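Local coordinates for putative alpha/beta hydrolase (Desulfitobacterium hafniense, PDB 4RPC), which probably acts as a serine-dependent hydrolase of the alpha/beta hydrolase family, although its natural substrate is not established, at residues Ala30-Trp34 and Pro171-Glu175; Glu57-Ala61 and Tyr174-Thr178; Gly94-Ser100 and Leu117-Tyr123; Ala134-Asp139 and Arg179-Leu183; Glu167-Leu172 and His241-Lys247. One frame throughout, in Å; residues are numbered along the deposited sequence.

Contact 1 (Ala30-Trp34 and Pro171-Glu175); sequences AGFYW and PLIYE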
# COMPACT_ATOMS: atom_id res chain seq x y z
N ALA A 30 5.70 -2.62 -2.11
CA ALA A 30 6.93 -3.30 -2.49
C ALA A 30 7.87 -2.36 -3.24
O ALA A 30 7.49 -1.72 -4.20
CB ALA A 30 6.60 -4.49 -3.39
N GLY A 31 9.12 -2.34 -2.82
CA GLY A 31 10.16 -1.50 -3.41
C GLY A 31 10.22 -0.09 -2.89
O GLY A 31 11.14 0.62 -3.25
N PHE A 32 9.25 0.34 -2.09
CA PHE A 32 9.16 1.74 -1.63
C PHE A 32 9.89 1.86 -0.32
O PHE A 32 10.45 0.87 0.16
CB PHE A 32 7.70 2.19 -1.49
CG PHE A 32 6.93 2.20 -2.78
CD1 PHE A 32 7.54 1.92 -4.00
CD2 PHE A 32 5.59 2.62 -2.80
CE1 PHE A 32 6.82 2.04 -5.19
CE2 PHE A 32 4.88 2.70 -3.98
CZ PHE A 32 5.49 2.40 -5.17
N TYR A 33 9.88 3.05 0.27
CA TYR A 33 10.54 3.29 1.53
C TYR A 33 9.65 4.14 2.40
O TYR A 33 9.09 5.09 1.93
CB TYR A 33 11.86 4.01 1.28
CG TYR A 33 12.77 4.12 2.48
CD1 TYR A 33 13.02 3.01 3.27
CD2 TYR A 33 13.41 5.33 2.79
CE1 TYR A 33 13.87 3.06 4.36
CE2 TYR A 33 14.27 5.40 3.89
CZ TYR A 33 14.49 4.27 4.69
OH TYR A 33 15.30 4.29 5.81
N TRP A 34 9.56 3.81 3.67
CA TRP A 34 8.66 4.49 4.58
C TRP A 34 8.87 6.00 4.61
O TRP A 34 7.90 6.73 4.66
CB TRP A 34 8.82 3.94 6.00
CG TRP A 34 10.06 4.43 6.71
CD1 TRP A 34 11.28 3.89 6.67
CD2 TRP A 34 10.15 5.58 7.57
NE1 TRP A 34 12.16 4.62 7.44
CE2 TRP A 34 11.47 5.67 8.02
CE3 TRP A 34 9.23 6.55 8.01
CZ2 TRP A 34 11.92 6.68 8.88
CZ3 TRP A 34 9.69 7.58 8.88
CH2 TRP A 34 11.02 7.62 9.30
N PRO A 171 10.86 8.23 -8.23
CA PRO A 171 11.06 8.81 -6.91
C PRO A 171 10.57 7.96 -5.72
O PRO A 171 10.93 8.29 -4.58
CB PRO A 171 10.21 10.10 -6.92
CG PRO A 171 9.80 10.35 -8.32
CD PRO A 171 10.07 9.11 -9.13
N LEU A 172 9.70 6.96 -5.96
CA LEU A 172 9.19 6.13 -4.89
C LEU A 172 10.00 4.88 -4.64
O LEU A 172 9.83 4.25 -3.62
CB LEU A 172 7.75 5.67 -5.17
CG LEU A 172 6.73 6.80 -5.20
CD1 LEU A 172 5.38 6.29 -5.67
CD2 LEU A 172 6.64 7.41 -3.81
N ILE A 173 10.84 4.49 -5.57
CA ILE A 173 11.64 3.28 -5.40
C ILE A 173 12.76 3.56 -4.41
O ILE A 173 13.48 4.51 -4.53
CB ILE A 173 12.28 2.85 -6.70
CG1 ILE A 173 11.23 2.67 -7.80
CG2 ILE A 173 13.09 1.59 -6.46
CD1 ILE A 173 10.14 1.65 -7.50
N TYR A 174 12.89 2.72 -3.41
CA TYR A 174 13.86 2.94 -2.37
C TYR A 174 15.22 2.80 -3.02
O TYR A 174 15.53 1.81 -3.68
CB TYR A 174 13.66 1.96 -1.18
CG TYR A 174 14.71 1.98 -0.09
CD1 TYR A 174 15.20 3.17 0.42
CD2 TYR A 174 15.20 0.79 0.44
CE1 TYR A 174 16.19 3.17 1.39
CE2 TYR A 174 16.18 0.77 1.40
CZ TYR A 174 16.65 1.94 1.89
OH TYR A 174 17.58 1.85 2.87
N GLU A 175 16.05 3.81 -2.85
CA GLU A 175 17.28 3.85 -3.62
C GLU A 175 18.28 2.77 -3.18
O GLU A 175 19.14 2.42 -3.96
CB GLU A 175 17.86 5.26 -3.63
CG GLU A 175 18.43 5.70 -2.32
CD GLU A 175 19.04 7.10 -2.40
OE1 GLU A 175 18.75 7.88 -3.34
OE2 GLU A 175 19.82 7.42 -1.48
O HOH W 1 8.86 5.35 -1.24
O HOH W 2 17.53 2.70 6.24
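Y174 lays its ring on that of Y33, where the loop after strand 23-27 of this alpha/beta hydrolase fold meets the connection between helices 165-169 and 179-191, probably part of a helical cap. The two rings make an offset stack, centroids 4.0 Å apart and planes at 16°. CE1 of Y174 lies over the middle of the Y33 ring, and CD1 of W34 covers the rim of the opposite face, which leaves Y33 sandwiched. Y174 reaches this position with CG anti to its backbone N (chi1 173°).

The second bump is L172. Its CB rests on one face of the F32 ring, 3.9 Å from the centroid in a CH-pi contact, while CD1 of L172 follows on to CZ of F32 at 3.9 Å. CD1 of I173 comes in at the edge of the same ring, 4.1 Å from CE1 of F32. F32 in turn lies near, without touching, the putative catalytic residues. Between the two aromatic patches water 1 takes the N-H of Y33 and donates to L172 O. G31 has a positive phi (84°), where a CB would be jammed against the preceding carbonyl, and its O receives the N-H of Y174 at 2.7 Å.

Contact 2 (Glu57-Ala61 and Tyr174-Thr178); sequences EGHTA and YEHIT
I177 sets its terminal methyl, CD1, over the centre of the H59 imidazole, a CH-pi contact 3.8 Å from the ring centroid. The apolar part is largely this one methyl: CG1 of I177 runs anti to the backbone N (chi1 -170°), and the next bond turns CD1 onto the ring, closest to CD2 of H59 at 3.7 Å.

At the edge of the Y174 ring, T60 O lies in plane. The OH of Y174 comes 3.5 Å from CB of A61; the nearby A61 N is too poorly angled for a bond. Y174 to I177 form a type I turn that lays H176 N over a face of the tyrosine ring.

Water joins the backbones: water 3 donates to G58 O at 2.8 Å and accepts from T178 N at 3.0 Å.

The direct side-chain hydrogen bonds are those of H59, which centres an inverse gamma turn. Its ND1 donates to E57 O at 2.8 Å within the loop after strand 50-54, almost in the ring plane though well above the carbonyl plane; NE2 accepts from G31 N outside it. Held at both nitrogens, the imidazole is probably kept from flipping, and the pairing suggests a neutral ring with its proton on ND1.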
# COMPACT_ATOMS: atom_id res chain seq x y z
N GLU A 57 9.28 -5.66 5.68
CA GLU A 57 10.50 -6.44 5.83
C GLU A 57 11.47 -6.23 4.69
O GLU A 57 11.11 -6.22 3.53
CB GLU A 57 10.20 -7.93 6.00
CG GLU A 57 9.55 -8.25 7.35
CD GLU A 57 8.03 -8.04 7.39
OE1 GLU A 57 7.46 -7.55 6.40
OE2 GLU A 57 7.39 -8.44 8.40
N GLY A 58 12.74 -6.09 5.06
CA GLY A 58 13.84 -5.86 4.12
C GLY A 58 13.92 -4.48 3.45
O GLY A 58 14.87 -4.26 2.69
N HIS A 59 12.98 -3.56 3.73
CA HIS A 59 12.99 -2.26 3.12
C HIS A 59 13.72 -1.21 4.00
O HIS A 59 13.14 -0.21 4.50
CB HIS A 59 11.57 -1.85 2.80
CG HIS A 59 11.00 -2.65 1.67
ND1 HIS A 59 10.90 -4.03 1.74
CD2 HIS A 59 10.55 -2.30 0.45
CE1 HIS A 59 10.46 -4.49 0.59
NE2 HIS A 59 10.20 -3.46 -0.20
N THR A 60 15.01 -1.44 4.13
CA THR A 60 15.85 -0.70 5.05
C THR A 60 17.29 -0.89 4.51
O THR A 60 17.54 -1.72 3.58
CB THR A 60 15.61 -1.24 6.47
OG1 THR A 60 16.23 -0.40 7.43
CG2 THR A 60 16.11 -2.66 6.69
N ALA A 61 18.20 -0.09 5.01
CA ALA A 61 19.55 -0.08 4.46
C ALA A 61 20.30 -1.38 4.77
O ALA A 61 21.03 -1.88 3.90
CB ALA A 61 20.32 1.14 4.94
N TYR A 174 12.89 2.72 -3.41
CA TYR A 174 13.86 2.94 -2.37
C TYR A 174 15.22 2.80 -3.02
O TYR A 174 15.53 1.81 -3.68
CB TYR A 174 13.66 1.96 -1.18
CG TYR A 174 14.71 1.98 -0.09
CD1 TYR A 174 15.20 3.17 0.42
CD2 TYR A 174 15.20 0.79 0.44
CE1 TYR A 174 16.19 3.17 1.39
CE2 TYR A 174 16.18 0.77 1.40
CZ TYR A 174 16.65 1.94 1.89
OH TYR A 174 17.58 1.85 2.87
N GLU A 175 16.05 3.81 -2.85
CA GLU A 175 17.28 3.85 -3.62
C GLU A 175 18.28 2.77 -3.18
O GLU A 175 19.14 2.42 -3.96
CB GLU A 175 17.86 5.26 -3.63
CG GLU A 175 18.43 5.70 -2.32
CD GLU A 175 19.04 7.10 -2.40
OE1 GLU A 175 18.75 7.88 -3.34
OE2 GLU A 175 19.82 7.42 -1.48
N HIS A 176 18.14 2.21 -1.99
CA HIS A 176 19.04 1.14 -1.51
C HIS A 176 18.39 -0.22 -1.37
O HIS A 176 18.89 -1.09 -0.65
CB HIS A 176 19.66 1.53 -0.18
CG HIS A 176 20.52 2.74 -0.26
ND1 HIS A 176 21.53 2.86 -1.19
CD2 HIS A 176 20.52 3.88 0.46
CE1 HIS A 176 22.12 4.03 -1.04
NE2 HIS A 176 21.53 4.67 -0.04
N ILE A 177 17.26 -0.39 -2.05
CA ILE A 177 16.58 -1.66 -1.99
C ILE A 177 17.48 -2.73 -2.68
O ILE A 177 18.26 -2.43 -3.60
CB ILE A 177 15.18 -1.59 -2.58
CG1 ILE A 177 14.38 -2.86 -2.27
CG2 ILE A 177 15.23 -1.41 -4.07
CD1 ILE A 177 13.96 -2.98 -0.82
N THR A 178 17.46 -3.93 -2.13
CA THR A 178 18.09 -5.06 -2.78
C THR A 178 17.09 -5.86 -3.52
O THR A 178 15.92 -5.91 -3.16
CB THR A 178 18.79 -5.97 -1.77
OG1 THR A 178 17.83 -6.56 -0.87
CG2 THR A 178 19.80 -5.17 -1.05
O HOH W 3 16.85 -4.38 0.74
O HOH W 4 18.91 -2.61 1.40

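Contact 3 (Gly94-Ser100 and Leu117-Tyr123); sequences GVSLGAS and LLDGGQY
Q122 reaches from the loop after strand 112-119 back to S96 at the tight turn between strand 88-95 and helix 97-108. Beyond CB, CG sits between the backbone N and the carbonyl carbon (chi1 67°), and the chain then bends once, at chi2 (-86°), turning the amide over the tight turn. CD comes 4.1 Å from OG of S96. OE1 lies near L97 N, at an angle too poor for a bond, while NE2 donates to OG of S96 at 3.3 Å, with the hydroxyl close to the amide plane. A leucine here would probably leave the S96 hydroxyl without this donor and freer to turn.

S96 has a positive phi (62°), as expected of the nucleophile elbow that the GxSxG sequence G94, S96, G98 suggests, and its OG makes a weak bond to H241, consistent with a catalytic serine. The elbow is tied to its neighbour by a parallel ladder: G94 N to L117 O at 3.0 Å, D119 N to G94 O, and S96 N to D119 O at 2.9 Å. Water 5 accepts from Q122 N and donates to S96 O.

Beyond the ladder, CB of A99 meets OH of Y123 at 3.5 Å and CD2 of L118 at 3.9 Å. Strand 88-95, helix 97-108 and strand 112-119 form a beta-alpha-beta unit at mid-sheet, with A189 of helix 179-191 against Q122 and I252 of helix 249-259 against D119.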
# COMPACT_ATOMS: atom_id res chain seq x y z
N GLY A 94 -3.00 2.25 2.49
CA GLY A 94 -2.00 1.37 2.01
C GLY A 94 -1.91 1.46 0.53
O GLY A 94 -2.94 1.50 -0.17
N VAL A 95 -0.68 1.53 0.04
CA VAL A 95 -0.47 1.62 -1.38
C VAL A 95 0.13 0.32 -1.85
O VAL A 95 1.10 -0.17 -1.28
CB VAL A 95 0.41 2.84 -1.80
CG1 VAL A 95 1.79 2.77 -1.19
CG2 VAL A 95 0.51 2.92 -3.33
N SER A 96 -0.50 -0.24 -2.87
CA SER A 96 -0.05 -1.45 -3.54
C SER A 96 -0.04 -2.62 -2.57
O SER A 96 -1.07 -2.91 -1.95
CB SER A 96 1.33 -1.18 -4.18
OG SER A 96 1.52 -2.02 -5.32
N LEU A 97 1.08 -3.31 -2.43
CA LEU A 97 1.15 -4.35 -1.41
C LEU A 97 0.66 -3.86 -0.05
O LEU A 97 0.08 -4.62 0.71
CB LEU A 97 2.57 -4.77 -1.22
CG LEU A 97 2.85 -5.81 -0.15
CD1 LEU A 97 2.02 -7.05 -0.34
CD2 LEU A 97 4.36 -6.12 -0.21
N GLY A 98 0.90 -2.59 0.24
CA GLY A 98 0.53 -2.06 1.51
C GLY A 98 -0.98 -2.09 1.68
O GLY A 98 -1.44 -2.14 2.80
N ALA A 99 -1.75 -2.08 0.58
CA ALA A 99 -3.21 -2.16 0.68
C ALA A 99 -3.62 -3.58 1.09
O ALA A 99 -4.65 -3.78 1.70
CB ALA A 99 -3.86 -1.81 -0.64
N SER A 100 -2.83 -4.57 0.68
CA SER A 100 -3.14 -5.96 1.03
C SER A 100 -2.84 -6.16 2.49
O SER A 100 -3.60 -6.80 3.16
CB SER A 100 -2.31 -6.97 0.21
OG SER A 100 -2.63 -6.83 -1.11
N LEU A 117 -8.21 2.86 3.45
CA LEU A 117 -8.05 3.56 2.19
C LEU A 117 -7.09 2.77 1.35
O LEU A 117 -5.89 2.66 1.70
CB LEU A 117 -7.47 4.94 2.39
CG LEU A 117 -8.39 6.05 2.86
CD1 LEU A 117 -8.86 5.81 4.26
CD2 LEU A 117 -7.75 7.43 2.69
N LEU A 118 -7.58 2.25 0.25
CA LEU A 118 -6.82 1.30 -0.50
C LEU A 118 -6.50 1.86 -1.83
O LEU A 118 -7.40 2.13 -2.62
CB LEU A 118 -7.62 -0.01 -0.62
CG LEU A 118 -8.12 -0.57 0.69
CD1 LEU A 118 -9.05 -1.77 0.46
CD2 LEU A 118 -6.94 -0.97 1.59
N ASP A 119 -5.20 2.04 -2.08
CA ASP A 119 -4.74 2.69 -3.30
C ASP A 119 -3.98 1.64 -4.09
O ASP A 119 -2.94 1.20 -3.63
CB ASP A 119 -3.85 3.91 -2.89
CG ASP A 119 -3.55 4.94 -4.05
OD1 ASP A 119 -3.83 4.66 -5.26
OD2 ASP A 119 -2.99 6.05 -3.73
N GLY A 120 -4.48 1.22 -5.27
CA GLY A 120 -3.77 0.29 -6.14
C GLY A 120 -3.52 -1.11 -5.60
O GLY A 120 -2.48 -1.75 -5.88
N GLY A 121 -4.50 -1.60 -4.87
CA GLY A 121 -4.47 -2.93 -4.34
C GLY A 121 -4.74 -3.94 -5.41
O GLY A 121 -5.47 -3.65 -6.38
N GLN A 122 -4.14 -5.11 -5.24
CA GLN A 122 -4.19 -6.21 -6.18
C GLN A 122 -4.37 -7.42 -5.26
O GLN A 122 -3.59 -7.60 -4.37
CB GLN A 122 -2.87 -6.26 -7.04
CG GLN A 122 -1.50 -6.62 -6.33
CD GLN A 122 -0.66 -5.44 -5.64
OE1 GLN A 122 0.09 -5.69 -4.65
NE2 GLN A 122 -0.78 -4.17 -6.16
N TYR A 123 -5.45 -8.19 -5.41
CA TYR A 123 -5.79 -9.21 -4.39
C TYR A 123 -6.15 -10.58 -4.95
O TYR A 123 -6.71 -11.43 -4.25
CB TYR A 123 -6.95 -8.75 -3.50
CG TYR A 123 -6.88 -7.31 -3.08
CD1 TYR A 123 -6.21 -6.91 -1.89
CD2 TYR A 123 -7.50 -6.34 -3.84
CE1 TYR A 123 -6.16 -5.58 -1.49
CE2 TYR A 123 -7.41 -5.00 -3.46
CZ TYR A 123 -6.75 -4.64 -2.28
OH TYR A 123 -6.73 -3.31 -1.94
O HOH W 5 -2.49 -5.03 -2.76
O HOH W 6 -1.64 -8.57 -2.67

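Contact 4 (Ala134-Asp139 and Arg179-Leu183); sequences ANIMAD and REALL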
# COMPACT_ATOMS: atom_id res chain seq x y z
N ALA A 134 6.51 -12.00 -10.15
CA ALA A 134 7.40 -11.29 -9.21
C ALA A 134 8.78 -10.92 -9.80
O ALA A 134 9.29 -9.82 -9.56
CB ALA A 134 7.57 -12.02 -7.91
N ASN A 135 9.37 -11.87 -10.54
CA ASN A 135 10.63 -11.65 -11.17
C ASN A 135 10.62 -10.58 -12.23
O ASN A 135 11.56 -9.76 -12.29
CB ASN A 135 11.17 -12.96 -11.72
CG ASN A 135 11.85 -13.80 -10.63
OD1 ASN A 135 12.90 -13.44 -10.13
ND2 ASN A 135 11.21 -14.86 -10.22
N ILE A 136 9.55 -10.51 -13.03
CA ILE A 136 9.43 -9.43 -13.99
C ILE A 136 9.29 -8.07 -13.31
O ILE A 136 10.00 -7.12 -13.65
CB ILE A 136 8.30 -9.68 -14.97
CG1 ILE A 136 8.76 -10.75 -15.96
CG2 ILE A 136 7.89 -8.41 -15.71
CD1 ILE A 136 7.62 -11.41 -16.67
N MSE A 137 8.39 -7.99 -12.36
CA MSE A 137 8.15 -6.74 -11.74
C MSE A 137 9.37 -6.30 -10.94
O MSE A 137 9.67 -5.12 -10.90
CB MSE A 137 6.93 -6.89 -10.85
CG MSE A 137 5.69 -7.07 -11.71
SE MSE A 137 5.37 -5.54 -12.94
CE MSE A 137 5.77 -4.16 -11.59
N ALA A 138 10.07 -7.24 -10.29
CA ALA A 138 11.30 -6.90 -9.59
C ALA A 138 12.29 -6.22 -10.51
O ALA A 138 12.83 -5.15 -10.17
CB ALA A 138 11.95 -8.12 -8.92
N ASP A 139 12.56 -6.85 -11.66
CA ASP A 139 13.49 -6.28 -12.61
C ASP A 139 13.01 -4.93 -13.13
O ASP A 139 13.83 -4.02 -13.28
CB ASP A 139 13.72 -7.19 -13.80
CG ASP A 139 14.31 -8.52 -13.41
OD1 ASP A 139 14.87 -8.61 -12.28
OD2 ASP A 139 14.20 -9.49 -14.21
N ARG A 179 17.54 -6.51 -4.57
CA ARG A 179 16.64 -7.30 -5.36
C ARG A 179 15.97 -8.41 -4.53
O ARG A 179 14.72 -8.60 -4.62
CB ARG A 179 17.30 -7.84 -6.63
CG ARG A 179 16.30 -8.68 -7.45
CD ARG A 179 16.84 -9.06 -8.81
NE ARG A 179 15.81 -9.57 -9.71
CZ ARG A 179 15.28 -10.79 -9.65
NH1 ARG A 179 15.59 -11.64 -8.68
NH2 ARG A 179 14.35 -11.13 -10.53
N GLU A 180 16.73 -9.06 -3.64
CA GLU A 180 16.09 -10.13 -2.86
C GLU A 180 14.96 -9.58 -2.04
O GLU A 180 13.95 -10.21 -1.94
CB GLU A 180 17.04 -10.84 -1.89
CG GLU A 180 17.73 -12.13 -2.35
CD GLU A 180 16.89 -13.17 -3.08
OE1 GLU A 180 16.24 -14.02 -2.41
OE2 GLU A 180 16.94 -13.18 -4.34
N ALA A 181 15.13 -8.41 -1.44
CA ALA A 181 14.10 -7.87 -0.55
C ALA A 181 12.85 -7.52 -1.33
O ALA A 181 11.71 -7.81 -0.94
CB ALA A 181 14.63 -6.66 0.20
N LEU A 182 13.08 -6.93 -2.47
CA LEU A 182 12.01 -6.53 -3.38
C LEU A 182 11.27 -7.72 -3.88
O LEU A 182 10.04 -7.75 -3.87
CB LEU A 182 12.60 -5.78 -4.56
CG LEU A 182 11.73 -5.40 -5.74
CD1 LEU A 182 10.64 -4.53 -5.19
CD2 LEU A 182 12.52 -4.60 -6.77
N LEU A 183 12.04 -8.71 -4.33
CA LEU A 183 11.46 -9.92 -4.82
C LEU A 183 10.56 -10.62 -3.79
O LEU A 183 9.46 -11.03 -4.11
CB LEU A 183 12.57 -10.87 -5.35
CG LEU A 183 12.13 -12.18 -5.94
CD1 LEU A 183 11.48 -11.95 -7.26
CD2 LEU A 183 13.32 -13.08 -6.16
O HOH W 7 15.01 -14.57 -8.88
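R179 brings its guanidinium group to helix 130-145 edge first: OD1 of N135 and OD1 of D139 both lie close to its plane, while CB of A138 sits over one face, 4.2 Å from NH2. The extended chain from CG to NE carries the group across. The contact pairs two helices of the probable cap of this alpha/beta hydrolase fold, their short segments running at 129° with axes 9.5 Å apart. NE donates to D139 OD1 at 2.9 Å, and NH2 to the same oxygen at 3.1 Å, a side-on salt bridge in which one carboxylate atom takes both nitrogens; the carboxylate is turned 39° from the guanidinium. NH2 also donates to N135 OD1 at 2.8 Å, on a lone pair, with the amide nearly coplanar with the guanidinium. Water 7 closes the group by accepting from NH1 and donating to N135 OD1, and E131 holds ND2 of N135.

With R179 cut back to alanine, the D139 carboxylate would probably lose its positive partner and N135 OD1 would have one donor fewer.

Beneath, CD1 of L183 packs 4.0 Å from CB of A134 and reaches CB of A138. One turn along helix 130-145, L182 CD2 touches A138 O at 3.5 Å.

Contact 5 (Glu167-Leu172 and His241-Lys247); sequences EVLQPL and HAEVLSK
S246 points its hydroxyl at the backbone of V168: OG, anti to the backbone N (chi1 -176°), donates to V168 O. The 2.5 Å between these two atoms is very short, and its exact length is doubtful. L172 N bonds to L169 O at 2.8 Å, and the serine hydroxyl serves V168 O. S246 N itself is taken by A242 O, as K247 N is by E243 O.

NZ of K247 forms a salt bridge with OE2 of E167 at 2.9 Å, approaching on the syn side of the carboxylate but 30° out of its plane. The lysine bends at chi3 and chi4 to get there. E243 OE2 lies 5.8 Å from that same E167 OE2, and the lysine charge may ease the repulsion between the two acids. The other oxygen of E243, OE1, takes the N-H of G240.

Segment 241-247 begins with what is probably the catalytic histidine of the alpha/beta hydrolase fold. ND1 of H241 is hydrogen-bonded to OE2 of E213 and its NE2 is weakly bonded to S96, consistent with a Ser-His-Glu triad. Just after it, A242 occupies the N-cap of helix 243-247.

Apolar groups fill in between the polar pairs. V168 straddles E243, CG1 lying 3.6 Å from its CA and CG2 3.8 Å from its OE2. CD1 of L172 packs 3.9 Å from CB of S246 and also meets CB of A242, while L169 CD2 touches H241 O.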
# COMPACT_ATOMS: atom_id res chain seq x y z
N GLU A 167 9.27 9.24 -14.45
CA GLU A 167 9.09 10.48 -13.68
C GLU A 167 8.21 10.22 -12.47
O GLU A 167 8.48 10.72 -11.41
CB GLU A 167 8.55 11.61 -14.56
CG GLU A 167 7.04 11.73 -14.53
CD GLU A 167 6.54 13.09 -15.00
OE1 GLU A 167 6.65 13.39 -16.22
OE2 GLU A 167 6.05 13.86 -14.15
N VAL A 168 7.19 9.39 -12.61
CA VAL A 168 6.25 9.13 -11.51
C VAL A 168 6.72 8.13 -10.44
O VAL A 168 6.51 8.35 -9.26
CB VAL A 168 4.91 8.62 -12.04
CG1 VAL A 168 3.98 8.26 -10.90
CG2 VAL A 168 4.22 9.67 -12.90
N LEU A 169 7.32 7.02 -10.85
CA LEU A 169 7.63 5.91 -9.95
C LEU A 169 9.05 5.95 -9.42
O LEU A 169 9.33 5.52 -8.32
CB LEU A 169 7.40 4.55 -10.69
CG LEU A 169 5.94 4.17 -10.97
CD1 LEU A 169 5.77 2.86 -11.71
CD2 LEU A 169 5.10 4.14 -9.70
N GLN A 170 9.97 6.44 -10.23
CA GLN A 170 11.36 6.42 -9.84
C GLN A 170 11.56 7.11 -8.50
O GLN A 170 12.35 6.63 -7.70
CB GLN A 170 12.22 7.04 -10.93
CG GLN A 170 13.70 6.83 -10.72
CD GLN A 170 14.58 7.57 -11.73
OE1 GLN A 170 14.14 8.41 -12.48
NE2 GLN A 170 15.81 7.25 -11.72
N PRO A 171 10.86 8.23 -8.23
CA PRO A 171 11.06 8.81 -6.91
C PRO A 171 10.57 7.96 -5.72
O PRO A 171 10.93 8.29 -4.58
CB PRO A 171 10.21 10.10 -6.92
CG PRO A 171 9.80 10.35 -8.32
CD PRO A 171 10.07 9.11 -9.13
N LEU A 172 9.70 6.96 -5.96
CA LEU A 172 9.19 6.13 -4.89
C LEU A 172 10.00 4.88 -4.64
O LEU A 172 9.83 4.25 -3.62
CB LEU A 172 7.75 5.67 -5.17
CG LEU A 172 6.73 6.80 -5.20
CD1 LEU A 172 5.38 6.29 -5.67
CD2 LEU A 172 6.64 7.41 -3.81
N HIS A 241 -0.91 4.24 -11.60
CA HIS A 241 -0.64 3.53 -10.35
C HIS A 241 0.28 4.34 -9.47
O HIS A 241 1.39 4.68 -9.86
CB HIS A 241 0.03 2.19 -10.67
CG HIS A 241 0.21 1.28 -9.49
ND1 HIS A 241 -0.79 0.47 -9.02
CD2 HIS A 241 1.30 1.01 -8.73
CE1 HIS A 241 -0.33 -0.27 -8.02
NE2 HIS A 241 0.94 0.05 -7.83
N ALA A 242 -0.21 4.69 -8.29
CA ALA A 242 0.55 5.48 -7.31
C ALA A 242 0.95 6.90 -7.77
O ALA A 242 1.79 7.50 -7.12
CB ALA A 242 1.79 4.69 -6.88
N GLU A 243 0.38 7.43 -8.87
CA GLU A 243 0.72 8.79 -9.36
C GLU A 243 0.27 9.92 -8.38
O GLU A 243 1.03 10.91 -8.14
CB GLU A 243 0.11 9.02 -10.76
CG GLU A 243 0.59 10.30 -11.40
CD GLU A 243 0.35 10.39 -12.90
OE1 GLU A 243 -0.35 9.51 -13.49
OE2 GLU A 243 0.86 11.41 -13.50
N VAL A 244 -0.91 9.77 -7.80
CA VAL A 244 -1.37 10.73 -6.81
C VAL A 244 -0.43 10.75 -5.61
O VAL A 244 -0.12 11.80 -5.06
CB VAL A 244 -2.80 10.40 -6.31
CG1 VAL A 244 -3.26 11.48 -5.33
CG2 VAL A 244 -3.81 10.39 -7.46
N LEU A 245 0.04 9.57 -5.19
CA LEU A 245 0.97 9.52 -4.06
C LEU A 245 2.30 10.15 -4.42
O LEU A 245 2.92 10.84 -3.60
CB LEU A 245 1.19 8.03 -3.67
CG LEU A 245 2.09 7.78 -2.50
CD1 LEU A 245 1.55 8.48 -1.26
CD2 LEU A 245 2.20 6.25 -2.28
N SER A 246 2.75 9.90 -5.63
CA SER A 246 4.07 10.35 -6.02
C SER A 246 4.09 11.87 -6.12
O SER A 246 4.81 12.52 -5.37
CB SER A 246 4.49 9.74 -7.33
OG SER A 246 5.80 10.11 -7.66
N LYS A 247 3.21 12.42 -6.94
CA LYS A 247 3.25 13.83 -7.29
C LYS A 247 2.23 14.77 -6.60
O LYS A 247 2.49 15.99 -6.57
CB LYS A 247 3.14 13.92 -8.79
CG LYS A 247 4.25 13.12 -9.48
CD LYS A 247 4.18 13.19 -10.99
CE LYS A 247 4.54 14.58 -11.51
NZ LYS A 247 3.73 14.89 -12.72

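Contact 3 sits nearest the middle of the chain, on two central strands of the sheet; the other contacts lie 14 to 19 Å from it between centres. Along the chain it falls between the two ends of contacts 1 and 2, while contact 4 alternates with contacts 1, 2 and 5. Contacts 1 and 2 share Y174 and E175, centres 7 Å apart; contacts 1 and 5 share P171 and L172, 10 Å apart. The run 167-183 thus touches in turn the loop of the putative histidine, the loops after strands 23-27 and 50-54, and helix 130-145. Contacts 3 and 5 meet where S96 faces H241. The probable cap is therefore fixed to loops bordering the putative active site.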